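Local coordinates for spike protein P1 (Pseudoalteromonas phage pm2, PDB 2VVE), which binds the host receptor as the spike at the fivefold vertices of the virion, at residues Y80-E92 with V234-Y246. Numbering follows the deposited sequence.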
ATOM      1  N   TYR A  80     -21.735   5.920 -15.655  1.00  9.45           N
ATOM      2  CA  TYR A  80     -20.418   6.319 -15.191  1.00  7.56           C
ATOM      3  C   TYR A  80     -20.048   7.712 -15.721  1.00  7.40           C
ATOM      4  O   TYR A  80     -20.630   8.189 -16.700  1.00 10.73           O
ATOM      5  CB  TYR A  80     -19.330   5.292 -15.578  1.00 11.41           C
ATOM      6  CG  TYR A  80     -18.943   5.323 -17.051  1.00 12.27           C
ATOM      7  CD1 TYR A  80     -19.578   4.493 -17.968  1.00 11.16           C
ATOM      8  CD2 TYR A  80     -17.946   6.178 -17.512  1.00  9.68           C
ATOM      9  CE1 TYR A  80     -19.231   4.517 -19.337  1.00 11.10           C
ATOM     10  CE2 TYR A  80     -17.592   6.222 -18.889  1.00 16.44           C
ATOM     11  CZ  TYR A  80     -18.249   5.384 -19.782  1.00  9.92           C
ATOM     12  OH  TYR A  80     -17.937   5.398 -21.126  1.00 12.58           O
ATOM     13  N   TRP A  81     -19.082   8.341 -15.051  1.00  9.53           N
ATOM     14  CA  TRP A  81     -18.375   9.512 -15.572  1.00 11.21           C
ATOM     15  C   TRP A  81     -16.901   9.421 -15.176  1.00 10.39           C
ATOM     16  O   TRP A  81     -16.584   9.078 -14.025  1.00 12.20           O
ATOM     17  CB  TRP A  81     -18.985  10.799 -15.005  1.00 11.36           C
ATOM     18  CG  TRP A  81     -18.352  12.065 -15.541  1.00 16.22           C
ATOM     19  CD1 TRP A  81     -18.799  12.819 -16.580  1.00 13.39           C
ATOM     20  CD2 TRP A  81     -17.164  12.715 -15.054  1.00 15.55           C
ATOM     21  NE1 TRP A  81     -17.964  13.906 -16.785  1.00 12.88           N
ATOM     22  CE2 TRP A  81     -16.952  13.861 -15.861  1.00 15.44           C
ATOM     23  CE3 TRP A  81     -16.256  12.440 -14.021  1.00 16.85           C
ATOM     24  CZ2 TRP A  81     -15.881  14.733 -15.658  1.00 15.00           C
ATOM     25  CZ3 TRP A  81     -15.181  13.309 -13.829  1.00 17.93           C
ATOM     26  CH2 TRP A  81     -15.006  14.442 -14.645  1.00 21.61           C
ATOM     27  N   VAL A  82     -16.006   9.721 -16.119  1.00 10.44           N
ATOM     28  CA  VAL A  82     -14.565   9.779 -15.825  1.00 12.18           C
ATOM     29  C   VAL A  82     -13.927  11.082 -16.292  1.00  9.18           C
ATOM     30  O   VAL A  82     -12.914  11.513 -15.752  1.00 13.57           O
ATOM     31  CB  VAL A  82     -13.763   8.577 -16.424  1.00 11.71           C
ATOM     32  CG1 VAL A  82     -14.176   7.264 -15.760  1.00 12.10           C
ATOM     33  CG2 VAL A  82     -13.907   8.507 -17.954  1.00 13.77           C
ATOM     34  N   SER A  83     -14.523  11.703 -17.307  1.00 11.88           N
ATOM     35  CA  SER A  83     -13.865  12.820 -17.986  1.00 18.47           C
ATOM     36  C   SER A  83     -14.812  13.548 -18.934  1.00 13.12           C
ATOM     37  O   SER A  83     -15.725  12.941 -19.478  1.00 14.56           O
ATOM     38  CB  SER A  83     -12.651  12.303 -18.772  1.00 15.71           C
ATOM     39  OG  SER A  83     -12.078  13.340 -19.532  1.00 15.87           O
ATOM     40  N   ASP A  84     -14.580  14.847 -19.120  1.00 12.01           N
ATOM     41  CA  ASP A  84     -15.271  15.623 -20.162  1.00 14.55           C
ATOM     42  C   ASP A  84     -14.407  15.903 -21.394  1.00 17.37           C
ATOM     43  O   ASP A  84     -14.807  16.668 -22.267  1.00 18.90           O
ATOM     44  CB  ASP A  84     -15.817  16.935 -19.600  1.00 17.93           C
ATOM     45  CG  ASP A  84     -16.987  16.728 -18.667  1.00 33.70           C
ATOM     46  OD1 ASP A  84     -17.873  15.880 -18.957  1.00 22.39           O
ATOM     47  OD2 ASP A  84     -17.021  17.430 -17.641  1.00 32.86           O
ATOM     48  N   GLU A  85     -13.238  15.271 -21.462  1.00 15.09           N
ATOM     49  CA  GLU A  85     -12.314  15.430 -22.598  1.00 16.66           C
ATOM     50  C   GLU A  85     -12.778  14.594 -23.788  1.00 16.36           C
ATOM     51  O   GLU A  85     -12.796  13.363 -23.704  1.00 14.38           O
ATOM     52  CB  GLU A  85     -10.899  14.993 -22.194  1.00 21.13           C
ATOM     53  CG  GLU A  85     -10.141  16.004 -21.340  1.00 30.43           C
ATOM     54  CD  GLU A  85      -9.758  17.255 -22.124  1.00 54.30           C
ATOM     55  OE1 GLU A  85      -8.951  17.154 -23.079  1.00 47.26           O
ATOM     56  OE2 GLU A  85     -10.267  18.343 -21.782  1.00 47.16           O
ATOM     57  N   GLU A  86     -13.135  15.257 -24.890  1.00 18.18           N
ATOM     58  CA  GLU A  86     -13.652  14.568 -26.076  1.00 23.79           C
ATOM     59  C   GLU A  86     -12.561  13.778 -26.794  1.00 28.54           C
ATOM     60  O   GLU A  86     -12.786  12.658 -27.246  1.00 23.52           O
ATOM     61  CB  GLU A  86     -14.308  15.558 -27.043  1.00 21.71           C
ATOM     62  CG  GLU A  86     -15.651  16.081 -26.542  1.00 23.97           C
ATOM     63  CD  GLU A  86     -16.317  17.029 -27.528  1.00 44.44           C
ATOM     64  OE1 GLU A  86     -16.334  16.719 -28.741  1.00 52.70           O
ATOM     65  OE2 GLU A  86     -16.826  18.081 -27.085  1.00 62.33           O
ATOM     66  N   ILE A  87     -11.379  14.371 -26.889  1.00 23.88           N
ATOM     67  CA  ILE A  87     -10.226  13.682 -27.473  1.00 30.53           C
ATOM     68  C   ILE A  87      -9.068  13.573 -26.466  1.00 29.84           C
ATOM     69  O   ILE A  87      -9.226  13.931 -25.298  1.00 30.92           O
ATOM     70  CB  ILE A  87      -9.794  14.337 -28.804  1.00 28.73           C
ATOM     71  CG1 ILE A  87      -9.320  15.779 -28.585  1.00 23.66           C
ATOM     72  CG2 ILE A  87     -10.950  14.294 -29.817  1.00 31.08           C
ATOM     73  CD1 ILE A  87      -8.323  16.253 -29.636  1.00 31.46           C
ATOM     74  N   ARG A  88      -7.919  13.059 -26.901  1.00 22.80           N
ATOM     75  CA  ARG A  88      -6.776  12.996 -26.008  1.00 21.12           C
ATOM     76  C   ARG A  88      -5.775  14.054 -26.408  1.00 22.02           C
ATOM     77  O   ARG A  88      -5.197  13.978 -27.489  1.00 19.44           O
ATOM     78  CB  ARG A  88      -6.111  11.614 -25.995  1.00 27.78           C
ATOM     79  CG  ARG A  88      -4.937  11.541 -25.023  1.00 27.25           C
ATOM     80  CD  ARG A  88      -4.621  10.131 -24.548  1.00 47.82           C
ATOM     81  NE  ARG A  88      -5.731   9.514 -23.821  1.00 53.88           N
ATOM     82  CZ  ARG A  88      -6.023   9.736 -22.539  1.00 62.77           C
ATOM     83  NH1 ARG A  88      -7.058   9.118 -21.992  1.00 56.11           N
ATOM     84  NH2 ARG A  88      -5.293  10.568 -21.803  1.00 51.53           N
ATOM     85  N   VAL A  89      -5.586  15.045 -25.540  1.00 23.12           N
ATOM     86  CA  VAL A  89      -4.549  16.051 -25.754  1.00 17.55           C
ATOM     87  C   VAL A  89      -3.377  15.723 -24.841  1.00 24.42           C
ATOM     88  O   VAL A  89      -3.524  15.692 -23.615  1.00 22.93           O
ATOM     89  CB  VAL A  89      -5.064  17.487 -25.474  1.00 23.54           C
ATOM     90  CG1 VAL A  89      -3.937  18.513 -25.667  1.00 18.95           C
ATOM     91  CG2 VAL A  89      -6.240  17.811 -26.384  1.00 27.34           C
ATOM     92  N   PHE A  90      -2.221  15.467 -25.446  1.00 15.29           N
ATOM     93  CA  PHE A  90      -1.050  15.073 -24.685  1.00 19.21           C
ATOM     94  C   PHE A  90      -0.346  16.284 -24.105  1.00 22.30           C
ATOM     95  O   PHE A  90      -0.036  16.320 -22.913  1.00 20.39           O
ATOM     96  CB  PHE A  90      -0.104  14.245 -25.544  1.00 22.32           C
ATOM     97  CG  PHE A  90      -0.647  12.888 -25.903  1.00 15.26           C
ATOM     98  CD1 PHE A  90      -0.731  11.889 -24.943  1.00 20.51           C
ATOM     99  CD2 PHE A  90      -1.074  12.616 -27.203  1.00 17.62           C
ATOM    100  CE1 PHE A  90      -1.227  10.637 -25.265  1.00 20.70           C
ATOM    101  CE2 PHE A  90      -1.573  11.353 -27.541  1.00 17.37           C
ATOM    102  CZ  PHE A  90      -1.652  10.364 -26.569  1.00 23.16           C
ATOM    103  N   LYS A  91      -0.100  17.275 -24.963  1.00 22.09           N
ATOM    104  CA  LYS A  91       0.610  18.480 -24.581  1.00 19.43           C
ATOM    105  C   LYS A  91       0.172  19.625 -25.476  1.00 22.29           C
ATOM    106  O   LYS A  91      -0.250  19.420 -26.629  1.00 20.08           O
ATOM    107  CB  LYS A  91       2.132  18.304 -24.760  1.00 18.37           C
ATOM    108  CG  LYS A  91       2.841  17.442 -23.735  1.00 24.70           C
ATOM    109  CD  LYS A  91       2.989  18.145 -22.382  1.00 24.83           C
ATOM    110  CE  LYS A  91       3.656  17.205 -21.392  1.00 28.25           C
ATOM    111  NZ  LYS A  91       3.552  17.639 -19.963  1.00 27.84           N
ATOM    112  N   GLU A  92       0.268  20.831 -24.933  1.00 20.31           N
ATOM    113  CA  GLU A  92       0.239  22.043 -25.748  1.00 16.38           C
ATOM    114  C   GLU A  92       1.487  22.821 -25.402  1.00 24.42           C
ATOM    115  O   GLU A  92       1.782  23.031 -24.225  1.00 31.58           O
ATOM    116  CB  GLU A  92      -1.018  22.870 -25.481  1.00 21.39           C
ATOM    117  CG  GLU A  92      -2.300  22.166 -25.877  1.00 25.82           C
ATOM    118  CD  GLU A  92      -3.538  22.903 -25.424  1.00 37.29           C
ATOM    119  OE1 GLU A  92      -3.891  23.919 -26.055  1.00 41.32           O
ATOM    120  OE2 GLU A  92      -4.158  22.455 -24.441  1.00 43.85           O
ATOM    121  N   VAL A 234      -0.234  18.544 -29.327  1.00 12.09           N
ATOM    122  CA  VAL A 234       0.004  17.137 -29.654  1.00 14.06           C
ATOM    123  C   VAL A 234      -1.191  16.352 -29.103  1.00 12.76           C
ATOM    124  O   VAL A 234      -1.512  16.440 -27.907  1.00 15.68           O
ATOM    125  CB  VAL A 234       1.328  16.600 -29.065  1.00 18.76           C
ATOM    126  CG1 VAL A 234       1.546  15.132 -29.497  1.00 15.35           C
ATOM    127  CG2 VAL A 234       2.517  17.497 -29.491  1.00 14.92           C
ATOM    128  N   TYR A 235      -1.839  15.585 -29.975  1.00 15.06           N
ATOM    129  CA  TYR A 235      -3.143  14.996 -29.641  1.00 13.45           C
ATOM    130  C   TYR A 235      -3.433  13.758 -30.469  1.00 18.25           C
ATOM    131  O   TYR A 235      -2.680  13.403 -31.376  1.00 18.23           O
ATOM    132  CB  TYR A 235      -4.257  16.038 -29.865  1.00 14.76           C
ATOM    133  CG  TYR A 235      -4.449  16.430 -31.316  1.00 14.63           C
ATOM    134  CD1 TYR A 235      -5.422  15.801 -32.109  1.00 16.49           C
ATOM    135  CD2 TYR A 235      -3.645  17.406 -31.912  1.00 13.74           C
ATOM    136  CE1 TYR A 235      -5.590  16.137 -33.445  1.00 21.54           C
ATOM    137  CE2 TYR A 235      -3.811  17.749 -33.257  1.00 19.51           C
ATOM    138  CZ  TYR A 235      -4.788  17.109 -34.013  1.00 19.81           C
ATOM    139  OH  TYR A 235      -4.950  17.440 -35.341  1.00 22.71           O
ATOM    140  N   SER A 236      -4.545  13.104 -30.150  1.00 16.01           N
ATOM    141  CA  SER A 236      -5.068  12.051 -30.997  1.00 18.24           C
ATOM    142  C   SER A 236      -6.587  12.115 -30.950  1.00 20.33           C
ATOM    143  O   SER A 236      -7.159  12.287 -29.877  1.00 17.69           O
ATOM    144  CB  SER A 236      -4.584  10.687 -30.507  1.00 17.62           C
ATOM    145  OG  SER A 236      -5.124   9.634 -31.299  1.00 21.54           O
ATOM    146  N   ASP A 237      -7.225  11.996 -32.109  1.00 21.35           N
ATOM    147  CA  ASP A 237      -8.682  11.817 -32.159  1.00 20.90           C
ATOM    148  C   ASP A 237      -9.038  10.396 -32.592  1.00 20.59           C
ATOM    149  O   ASP A 237     -10.185  10.099 -32.902  1.00 19.78           O
ATOM    150  CB  ASP A 237      -9.368  12.874 -33.027  1.00 25.44           C
ATOM    151  CG  ASP A 237      -8.642  13.140 -34.324  1.00 42.76           C
ATOM    152  OD1 ASP A 237      -7.956  12.235 -34.848  1.00 38.02           O
ATOM    153  OD2 ASP A 237      -8.765  14.275 -34.819  1.00 30.04           O
ATOM    154  N   ASP A 238      -8.034   9.524 -32.583  1.00 16.72           N
ATOM    155  CA  ASP A 238      -8.228   8.099 -32.812  1.00 18.54           C
ATOM    156  C   ASP A 238      -9.030   7.503 -31.647  1.00 14.20           C
ATOM    157  O   ASP A 238      -8.612   7.616 -30.490  1.00 16.08           O
ATOM    158  CB  ASP A 238      -6.867   7.413 -32.895  1.00 14.87           C
ATOM    159  CG  ASP A 238      -6.956   5.974 -33.383  1.00 22.30           C
ATOM    160  OD1 ASP A 238      -7.872   5.237 -32.966  1.00 25.35           O
ATOM    161  OD2 ASP A 238      -6.093   5.570 -34.185  1.00 26.73           O
ATOM    162  N   PRO A 239     -10.165   6.832 -31.949  1.00 16.57           N
ATOM    163  CA  PRO A 239     -11.015   6.232 -30.903  1.00 18.33           C
ATOM    164  C   PRO A 239     -10.272   5.289 -29.942  1.00 21.03           C
ATOM    165  O   PRO A 239     -10.700   5.092 -28.800  1.00 21.40           O
ATOM    166  CB  PRO A 239     -12.059   5.440 -31.706  1.00 26.53           C
ATOM    167  CG  PRO A 239     -12.091   6.083 -33.052  1.00 28.37           C
ATOM    168  CD  PRO A 239     -10.716   6.627 -33.304  1.00 22.15           C
ATOM    169  N   LEU A 240      -9.165   4.708 -30.397  1.00 22.52           N
ATOM    170  CA  LEU A 240      -8.343   3.860 -29.521  1.00 19.96           C
ATOM    171  C   LEU A 240      -7.584   4.656 -28.453  1.00 31.01           C
ATOM    172  O   LEU A 240      -7.136   4.093 -27.456  1.00 30.26           O
ATOM    173  CB  LEU A 240      -7.336   3.065 -30.347  1.00 22.61           C
ATOM    174  CG  LEU A 240      -7.854   2.075 -31.386  1.00 21.73           C
ATOM    175  CD1 LEU A 240      -6.755   1.810 -32.422  1.00 23.07           C
ATOM    176  CD2 LEU A 240      -8.340   0.785 -30.724  1.00 29.90           C
ATOM    177  N   LEU A 241      -7.406   5.957 -28.681  1.00 23.86           N
ATOM    178  CA  LEU A 241      -6.622   6.795 -27.774  1.00 20.44           C
ATOM    179  C   LEU A 241      -7.478   7.788 -27.015  1.00 23.40           C
ATOM    180  O   LEU A 241      -7.086   8.265 -25.943  1.00 19.07           O
ATOM    181  CB  LEU A 241      -5.521   7.541 -28.532  1.00 21.37           C
ATOM    182  CG  LEU A 241      -4.157   6.854 -28.670  1.00 22.76           C
ATOM    183  CD1 LEU A 241      -3.387   6.879 -27.361  1.00 35.71           C
ATOM    184  CD2 LEU A 241      -4.317   5.422 -29.148  1.00 31.71           C
ATOM    185  N   THR A 242      -8.638   8.114 -27.575  1.00 18.79           N
ATOM    186  CA  THR A 242      -9.543   9.049 -26.921  1.00 16.53           C
ATOM    187  C   THR A 242     -10.242   8.384 -25.735  1.00 21.52           C
ATOM    188  O   THR A 242     -10.708   9.071 -24.842  1.00 23.53           O
ATOM    189  CB  THR A 242     -10.574   9.658 -27.882  1.00 16.11           C
ATOM    190  OG1 THR A 242     -11.429   8.632 -28.410  1.00 19.52           O
ATOM    191  CG2 THR A 242      -9.866  10.362 -29.036  1.00 19.52           C
ATOM    192  N   VAL A 243     -10.316   7.053 -25.759  1.00 22.22           N
ATOM    193  CA  VAL A 243     -10.789   6.252 -24.625  1.00 26.22           C
ATOM    194  C   VAL A 243      -9.900   6.576 -23.411  1.00 24.15           C
ATOM    195  O   VAL A 243      -8.680   6.694 -23.540  1.00 22.96           O
ATOM    196  CB  VAL A 243     -10.783   4.727 -24.989  1.00 21.89           C
ATOM    197  CG1 VAL A 243      -9.368   4.211 -25.261  1.00 23.08           C
ATOM    198  CG2 VAL A 243     -11.452   3.881 -23.921  1.00 25.92           C
ATOM    199  N   LYS A 244     -10.521   6.767 -22.254  1.00 22.26           N
ATOM    200  CA  LYS A 244      -9.807   7.178 -21.037  1.00 17.31           C
ATOM    201  C   LYS A 244      -9.176   5.973 -20.330  1.00 14.68           C
ATOM    202  O   LYS A 244      -8.335   6.109 -19.437  1.00 16.55           O
ATOM    203  CB  LYS A 244     -10.748   7.938 -20.097  1.00 19.64           C
ATOM    204  CG  LYS A 244     -11.603   9.034 -20.763  1.00 26.33           C
ATOM    205  CD  LYS A 244     -10.764  10.079 -21.494  1.00 32.34           C
ATOM    206  CE  LYS A 244     -11.610  10.856 -22.493  1.00 27.28           C
ATOM    207  NZ  LYS A 244     -10.742  11.591 -23.460  1.00 32.49           N
ATOM    208  N   GLY A 245      -9.600   4.792 -20.749  1.00 20.28           N
ATOM    209  CA  GLY A 245      -9.100   3.557 -20.198  1.00 20.06           C
ATOM    210  C   GLY A 245     -10.145   2.506 -20.430  1.00 16.03           C
ATOM    211  O   GLY A 245     -11.258   2.808 -20.896  1.00 18.34           O
ATOM    212  N   TYR A 246      -9.794   1.271 -20.114  1.00 12.32           N
ATOM    213  CA  TYR A 246     -10.730   0.173 -20.246  1.00 12.07           C
ATOM    214  C   TYR A 246     -11.048  -0.371 -18.864  1.00 16.69           C
ATOM    215  O   TYR A 246     -10.143  -0.776 -18.130  1.00 15.02           O
ATOM    216  CB  TYR A 246     -10.163  -0.910 -21.170  1.00 17.30           C
ATOM    217  CG  TYR A 246      -9.954  -0.407 -22.583  1.00 20.46           C
ATOM    218  CD1 TYR A 246      -8.795   0.285 -22.932  1.00 18.44           C
ATOM    219  CD2 TYR A 246     -10.932  -0.585 -23.554  1.00 19.30           C
ATOM    220  CE1 TYR A 246      -8.606   0.779 -24.227  1.00 21.64           C
ATOM    221  CE2 TYR A 246     -10.746  -0.104 -24.860  1.00 23.95           C
ATOM    222  CZ  TYR A 246      -9.590   0.568 -25.184  1.00 32.07           C
ATOM    223  OH  TYR A 246      -9.424   1.043 -26.466  1.00 32.08           O
TER
HETATM  224  O   HOH W   1      -7.240   8.552 -19.169  1.00 28.20           O
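Val234 faces both Phe90 and Lys91, the signature of a classic beta bulge: its O accepts from Phe90 N at 2.7 Å and more weakly from Lys91 N, while Val234 N donates almost straight (177°) to Lys91 O. Tyr235 makes the next, non-hydrogen-bonded pair with Val89. Its ring CD1 lies 3.8 Å from CD1 of Ile87, the two side chains crossing at a slant. Ser236 closes the antiparallel ladder with backbone bonds both ways to Arg88, and its hydroxyl, which also bonds Ser130 O, accepts from Asp238 N in an ST turn. Asp238 then caps the short helical turn 239-242 by accepting from Leu240 N. Leu241 is used through both its side chain and its carbonyl. Its CD1 sits at the edge of the Phe90 ring, 4.0 Å from CZ, and its O takes the NE hydrogen of Arg88 at 2.8 Å, in the guanidinium plane. The arginine gets there with CG anti to the backbone N (chi1 -178°) and a bend at chi3; CG lies over one face of the Phe90 ring, toward its rim. Thr242 lays CG2 against CA of Ile87, 3.7 Å away. Val243 O receives a weak bond from Arg88 NH1, which also reaches Lys244 O through a water. Lys244 bends once, at chi2, then runs out extended along Val82 and Ser83; NZ donates to Glu85 O at 2.7 Å, from above the carbonyl plane, and to Thr242 O within that carbonyl's plane. The chain leaves the second jelly-roll domain through 82-87 and returns through 237-244, so outgoing and incoming connections pair here, next to the domain that probably carries receptor binding. A bulged backbone ladder thus makes one half of the join; beyond Ser236, Arg88 and Lys244 take over by donating to main-chain carbonyls, whose dipoles probably help offset the 4.7 Å approach of Arg88 NH1 to Lys244 NZ.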